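Long-range contact in conserved uncharacterized protein (predicted phosphoesterase COG0622) (Streptococcus pneumoniae, PDB 3CK2), which is a predicted phosphoesterase of the calcineurin-like superfamily that binds two manganese ions and probably hydrolyses phosphate esters: residues 8-13 with 145-150. Sequence-based numbering, arbitrary orientation.
Sequences TIIVMS and YARVEI
Ile9 and Val148 face each other as a hydrogen-bonded antiparallel pair, Ile9 N giving its hydrogen to Val148 O at 2.9 Å and Val148 N returning one to Ile9 O. Val11 and Ala146 repeat the exchange, with Val11 N to Ala146 O at 2.8 Å and nearly straight (173° at the hydrogen). On the face these four residues share, close side-chain packing belongs to the first pair: Ile9 CG1 sits between its backbone N and carbonyl carbon (chi1 66°), 3.6 Å from Val148 CB, the two beta-branched side chains lying side by side. Val11 and Ala146 are joined through the backbone instead. Pro130 of strand 125-130 packs against Val11 and the short side chain of Ala146, while Leu128 covers Val148; the second sheet thus closes this face, as in the two-sheet calcineurin-like fold.

On the other face, Ile10 crosses Tyr145 obliquely, its CG2 3.7 Å from Tyr145 CD1, and helix 19-29 covers Ile10 through Val25 and Tyr29. The phenol suits this buried place because Tyr29 and His164 both hydrogen-bond its OH. Toward Thr8 the same face becomes partly exposed: Thr8 CG2 rests on the aliphatic part of Arg147, 3.8 Å from Arg147 CG, while the guanidinium reaches a salt bridge with Asp158 of the tartrate pocket. Looser is Thr8 OG1, 3.6 Å from Glu149 OE2 and not bonded to it. Apolar side chains thus fill the buried faces, polar ones the partly exposed end, and four backbone bonds join strand 145-150 to strand 7-12, which also pairs with 35-38 and runs on into the manganese ligands Asp14 and His16.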
# COMPACT_ATOMS: atom_id res chain seq x y z
N THR A 8 12.69 1.15 3.46
CA THR A 8 11.80 2.03 2.74
C THR A 8 10.92 1.14 1.87
O THR A 8 11.41 0.26 1.16
CB THR A 8 12.56 3.04 1.86
OG1 THR A 8 13.40 3.83 2.69
CG2 THR A 8 11.58 3.92 1.06
N ILE A 9 9.61 1.35 1.96
CA ILE A 9 8.69 0.67 1.06
C ILE A 9 7.88 1.72 0.31
O ILE A 9 7.69 2.86 0.79
CB ILE A 9 7.78 -0.38 1.82
CG1 ILE A 9 6.82 0.32 2.81
CG2 ILE A 9 8.66 -1.50 2.48
CD1 ILE A 9 5.74 -0.60 3.35
N ILE A 10 7.48 1.34 -0.89
CA ILE A 10 6.63 2.14 -1.78
C ILE A 10 5.34 1.37 -1.97
O ILE A 10 5.37 0.15 -2.28
CB ILE A 10 7.32 2.45 -3.18
CG1 ILE A 10 8.60 3.30 -2.99
CG2 ILE A 10 6.32 3.19 -4.13
CD1 ILE A 10 8.33 4.77 -2.37
N VAL A 11 4.22 2.05 -1.71
CA VAL A 11 2.88 1.46 -1.74
C VAL A 11 1.99 2.29 -2.66
O VAL A 11 1.90 3.51 -2.49
CB VAL A 11 2.25 1.43 -0.31
CG1 VAL A 11 0.95 0.61 -0.31
CG2 VAL A 11 3.27 0.88 0.72
N MSE A 12 1.34 1.63 -3.63
CA MSE A 12 0.31 2.29 -4.46
C MSE A 12 -0.92 1.39 -4.59
O MSE A 12 -0.94 0.29 -4.10
CB MSE A 12 0.87 2.66 -5.84
CG MSE A 12 1.27 1.45 -6.64
SE MSE A 12 1.96 1.86 -8.41
CE MSE A 12 3.11 0.29 -8.56
N SER A 13 -1.97 1.89 -5.24
CA SER A 13 -3.25 1.21 -5.29
C SER A 13 -4.22 1.90 -6.19
O SER A 13 -4.17 3.12 -6.36
CB SER A 13 -3.89 1.15 -3.89
OG SER A 13 -4.95 0.22 -3.83
N TYR A 145 0.38 8.12 -4.13
CA TYR A 145 0.86 6.88 -3.55
C TYR A 145 1.65 7.23 -2.27
O TYR A 145 1.75 8.40 -1.89
CB TYR A 145 1.68 6.07 -4.56
CG TYR A 145 2.98 6.68 -5.02
CD1 TYR A 145 4.18 6.25 -4.47
CD2 TYR A 145 3.02 7.66 -6.04
CE1 TYR A 145 5.39 6.77 -4.90
CE2 TYR A 145 4.22 8.17 -6.48
CZ TYR A 145 5.41 7.74 -5.90
OH TYR A 145 6.64 8.25 -6.27
N ALA A 146 2.19 6.22 -1.62
CA ALA A 146 2.80 6.37 -0.29
C ALA A 146 4.21 5.77 -0.22
O ALA A 146 4.53 4.75 -0.86
CB ALA A 146 1.87 5.78 0.84
N ARG A 147 5.05 6.45 0.54
CA ARG A 147 6.36 5.96 0.99
C ARG A 147 6.35 5.78 2.51
O ARG A 147 5.97 6.70 3.25
CB ARG A 147 7.44 6.96 0.61
CG ARG A 147 8.82 6.50 1.03
CD ARG A 147 9.89 7.49 0.64
NE ARG A 147 9.65 8.77 1.31
CZ ARG A 147 10.10 9.96 0.87
NH1 ARG A 147 10.80 10.06 -0.24
NH2 ARG A 147 9.82 11.05 1.54
N VAL A 148 6.74 4.60 2.97
CA VAL A 148 6.93 4.35 4.40
C VAL A 148 8.42 4.09 4.70
O VAL A 148 9.05 3.25 4.06
CB VAL A 148 6.06 3.16 4.95
CG1 VAL A 148 6.17 3.08 6.50
CG2 VAL A 148 4.59 3.27 4.48
N GLU A 149 8.97 4.82 5.68
CA GLU A 149 10.31 4.54 6.20
C GLU A 149 10.22 3.87 7.57
O GLU A 149 9.45 4.28 8.45
CB GLU A 149 11.15 5.80 6.19
CG GLU A 149 11.14 6.34 4.76
CD GLU A 149 12.11 7.45 4.50
OE1 GLU A 149 11.92 8.53 5.11
OE2 GLU A 149 13.06 7.23 3.68
N ILE A 150 10.92 2.75 7.71
CA ILE A 150 10.74 1.88 8.86
C ILE A 150 12.05 1.73 9.57
O ILE A 150 13.03 1.37 8.94
CB ILE A 150 10.19 0.44 8.50
CG1 ILE A 150 8.89 0.50 7.66
CG2 ILE A 150 9.99 -0.40 9.76
CD1 ILE A 150 9.02 -0.14 6.29